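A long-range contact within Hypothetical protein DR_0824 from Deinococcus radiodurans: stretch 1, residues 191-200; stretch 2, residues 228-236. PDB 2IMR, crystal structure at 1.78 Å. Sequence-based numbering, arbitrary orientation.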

# COMPACT_ATOMS: atom_id res chain seq x y z
N ALA A 191 19.76 -1.66 -12.23
CA ALA A 191 18.92 -1.81 -11.05
C ALA A 191 19.49 -2.88 -10.13
O ALA A 191 19.56 -2.70 -8.91
CB ALA A 191 17.50 -2.18 -11.47
N ARG A 192 19.91 -4.00 -10.72
CA ARG A 192 20.48 -5.09 -9.94
C ARG A 192 21.70 -4.64 -9.14
O ARG A 192 21.84 -4.98 -7.97
CB ARG A 192 20.87 -6.26 -10.85
CG ARG A 192 21.45 -7.46 -10.10
CD ARG A 192 21.74 -8.61 -11.05
NE ARG A 192 22.63 -8.19 -12.13
CZ ARG A 192 22.93 -8.94 -13.19
NH1 ARG A 192 22.41 -10.15 -13.32
NH2 ARG A 192 23.74 -8.46 -14.12
N THR A 193 22.57 -3.86 -9.77
CA THR A 193 23.76 -3.37 -9.10
C THR A 193 23.39 -2.60 -7.83
O THR A 193 23.94 -2.87 -6.76
CB THR A 193 24.60 -2.46 -10.03
OG1 THR A 193 25.03 -3.21 -11.16
CG2 THR A 193 25.82 -1.92 -9.29
N HIS A 194 22.47 -1.65 -7.95
CA HIS A 194 22.02 -0.87 -6.79
C HIS A 194 21.44 -1.80 -5.72
O HIS A 194 21.77 -1.68 -4.53
CB HIS A 194 20.94 0.13 -7.21
CG HIS A 194 21.47 1.37 -7.85
ND1 HIS A 194 22.12 2.35 -7.14
CD2 HIS A 194 21.42 1.80 -9.13
CE1 HIS A 194 22.45 3.34 -7.96
NE2 HIS A 194 22.04 3.03 -9.17
N LEU A 195 20.57 -2.71 -6.14
CA LEU A 195 19.93 -3.65 -5.24
C LEU A 195 20.93 -4.52 -4.48
O LEU A 195 20.79 -4.73 -3.28
CB LEU A 195 18.94 -4.53 -6.01
CG LEU A 195 17.75 -3.76 -6.60
CD1 LEU A 195 16.96 -4.65 -7.53
CD2 LEU A 195 16.88 -3.25 -5.47
N GLU A 196 21.94 -5.03 -5.19
CA GLU A 196 22.94 -5.88 -4.56
C GLU A 196 23.71 -5.10 -3.50
O GLU A 196 24.06 -5.64 -2.45
CB GLU A 196 23.91 -6.43 -5.61
CG GLU A 196 23.23 -7.26 -6.69
CD GLU A 196 24.21 -7.88 -7.67
OE1 GLU A 196 25.13 -7.17 -8.14
OE2 GLU A 196 24.06 -9.08 -7.97
N ARG A 197 23.96 -3.83 -3.78
CA ARG A 197 24.68 -2.96 -2.86
C ARG A 197 23.84 -2.74 -1.60
O ARG A 197 24.33 -2.91 -0.48
CB ARG A 197 24.98 -1.62 -3.54
CG ARG A 197 26.01 -0.77 -2.82
CD ARG A 197 26.13 0.62 -3.42
NE ARG A 197 24.94 1.43 -3.13
CZ ARG A 197 24.86 2.75 -3.33
NH1 ARG A 197 25.90 3.42 -3.82
NH2 ARG A 197 23.74 3.39 -3.03
N TRP A 198 22.58 -2.36 -1.78
CA TRP A 198 21.69 -2.10 -0.66
C TRP A 198 21.33 -3.33 0.16
O TRP A 198 21.11 -3.23 1.37
CB TRP A 198 20.40 -1.42 -1.14
CG TRP A 198 20.61 -0.02 -1.65
CD1 TRP A 198 21.43 0.94 -1.12
CD2 TRP A 198 19.96 0.60 -2.77
NE1 TRP A 198 21.33 2.10 -1.84
CE2 TRP A 198 20.44 1.92 -2.86
CE3 TRP A 198 19.02 0.15 -3.72
CZ2 TRP A 198 20.01 2.81 -3.85
CZ3 TRP A 198 18.59 1.04 -4.71
CH2 TRP A 198 19.09 2.36 -4.76
N ARG A 199 21.26 -4.49 -0.49
CA ARG A 199 20.90 -5.73 0.19
C ARG A 199 21.85 -6.02 1.35
O ARG A 199 21.47 -6.69 2.32
CB ARG A 199 20.89 -6.90 -0.79
CG ARG A 199 20.09 -8.11 -0.31
CD ARG A 199 18.63 -7.75 -0.10
NE ARG A 199 17.81 -8.85 0.40
CZ ARG A 199 17.61 -9.99 -0.25
NH1 ARG A 199 18.17 -10.21 -1.43
NH2 ARG A 199 16.82 -10.92 0.29
N ARG A 200 23.08 -5.52 1.25
CA ARG A 200 24.08 -5.72 2.30
C ARG A 200 23.86 -4.78 3.48
O ARG A 200 24.31 -5.05 4.59
CB ARG A 200 25.48 -5.48 1.73
CG ARG A 200 25.81 -6.31 0.50
CD ARG A 200 26.97 -5.70 -0.27
NE ARG A 200 27.10 -6.31 -1.59
CZ ARG A 200 27.46 -5.66 -2.69
NH1 ARG A 200 27.72 -4.36 -2.65
NH2 ARG A 200 27.55 -6.31 -3.85
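Stretch 2 (228-236) DYAAGEGLP

Stretch 2 packs the last turn of its helix and the loop that follows against one side of the stretch 1 helix, running in nearly the same direction. Residues 228-233 continue a helix that begins earlier in the chain, as does the helix of stretch 1; the two axes cross at -22° and come no closer than 12.4 Å, so side chains of stretch 1 span the gap, meeting side chains of stretch 2 and, at Glu 233 O, its backbone; the contact buries 338 Å² in all, both sides summed. The register follows the shared direction: Arg 192 lies nearest Tyr 229 (CA to CA 8.5 Å), Glu 196 nearest Glu 233 (CA to CA 9.9 Å) and Arg 199 nearest Leu 235 (CA to CA 9.4 Å).

Along stretch 1, contact begins at Arg 192, whose CA-to-CB bond points sideways and whose chi1 (t) places CG 3.5 Å from Tyr 229 OH. Thr 193 faces away, and His 194 is out of reach. Leu 195, one turn on from Arg 192, is buried and points toward stretch 2; its CD1 lies 3.9 Å from Tyr 229 CE2 and 4.5 Å from Leu 235 CD1, an apolar patch linking the tyrosine ring to the leucine beyond the helix end. Glu 196 starts sideways, but its side chain comes nearer, with CG 3.5 Å from Tyr 229 OH. Tyr 229, chi1 t, thus reaches three residues of stretch 1, its hydroxyl lying near the aliphatic CG atoms of Arg 192 and Glu 196. Arg 197 and Trp 198 make no contact with stretch 2.

Arg 199 has the largest covered area of any residue here, 87 Å², and supplies the polar part of the contact. Its guanidinium meets the end of the second helix: NH2 donates a hydrogen bond to Glu 233 O at 3.1 Å, and NH1 adds a weak one to the same Glu 233 O at 3.3 Å, the oxygen lying at the edge of the group, near its plane. Over one guanidinium face sits Leu 235, with CD2 3.6 Å from Arg 199 CZ. The oppositely charged Glu 233 carboxylate lies nearby but beyond salt-bridge distance, with OE1 4.1 Å from Arg 199 NH1. Between Glu 233 and Leu 235, Gly 234 leaves helical geometry with positive phi, a conformation that favours glycine, and the chain turns so that Leu 235 points back toward stretch 1. Leu 235 N donates to Ala 230 O at 2.8 Å, tying the turn to the helix it leaves.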

# COMPACT_ATOMS: atom_id res chain seq x y z
N ASP A 228 11.44 -12.14 -11.92
CA ASP A 228 12.22 -13.37 -11.76
C ASP A 228 13.36 -13.13 -10.78
O ASP A 228 13.62 -13.95 -9.91
CB ASP A 228 12.80 -13.84 -13.10
CG ASP A 228 11.75 -14.42 -14.03
OD1 ASP A 228 10.60 -14.62 -13.60
OD2 ASP A 228 12.08 -14.70 -15.20
N TYR A 229 14.03 -11.99 -10.93
CA TYR A 229 15.14 -11.65 -10.05
C TYR A 229 14.66 -11.58 -8.60
O TYR A 229 15.23 -12.21 -7.72
CB TYR A 229 15.75 -10.31 -10.45
CG TYR A 229 16.90 -9.88 -9.57
CD1 TYR A 229 18.14 -10.52 -9.65
CD2 TYR A 229 16.75 -8.84 -8.64
CE1 TYR A 229 19.21 -10.14 -8.82
CE2 TYR A 229 17.81 -8.46 -7.81
CZ TYR A 229 19.03 -9.11 -7.91
OH TYR A 229 20.07 -8.73 -7.10
N ALA A 230 13.59 -10.82 -8.37
CA ALA A 230 13.05 -10.66 -7.02
C ALA A 230 12.58 -11.99 -6.43
O ALA A 230 12.83 -12.28 -5.25
CB ALA A 230 11.89 -9.67 -7.04
N ALA A 231 11.89 -12.79 -7.23
CA ALA A 231 11.39 -14.08 -6.78
C ALA A 231 12.57 -14.96 -6.36
O ALA A 231 12.52 -15.62 -5.31
CB ALA A 231 10.61 -14.75 -7.90
N GLY A 232 13.62 -14.95 -7.16
CA GLY A 232 14.79 -15.76 -6.86
C GLY A 232 15.60 -15.28 -5.67
O GLY A 232 16.15 -16.09 -4.93
N GLU A 233 15.67 -13.96 -5.49
CA GLU A 233 16.43 -13.38 -4.39
C GLU A 233 15.61 -13.15 -3.12
O GLU A 233 16.15 -12.75 -2.09
CB GLU A 233 17.04 -12.04 -4.82
CG GLU A 233 18.14 -12.16 -5.85
CD GLU A 233 19.31 -12.97 -5.33
OE1 GLU A 233 19.89 -12.59 -4.30
OE2 GLU A 233 19.65 -13.99 -5.97
N GLY A 234 14.31 -13.41 -3.20
CA GLY A 234 13.46 -13.21 -2.05
C GLY A 234 13.15 -11.75 -1.77
O GLY A 234 13.00 -11.36 -0.61
N LEU A 235 13.08 -10.93 -2.82
CA LEU A 235 12.78 -9.51 -2.65
C LEU A 235 11.29 -9.25 -2.86
O LEU A 235 10.72 -9.64 -3.87
CB LEU A 235 13.57 -8.68 -3.66
CG LEU A 235 15.09 -8.57 -3.49
CD1 LEU A 235 15.67 -7.83 -4.67
CD2 LEU A 235 15.41 -7.85 -2.19
N PRO A 236 10.64 -8.58 -1.90
CA PRO A 236 9.21 -8.30 -2.07
C PRO A 236 8.97 -7.39 -3.27
O PRO A 236 9.84 -6.59 -3.64
CB PRO A 236 8.81 -7.66 -0.73
CG PRO A 236 10.08 -7.04 -0.26
CD PRO A 236 11.11 -8.09 -0.59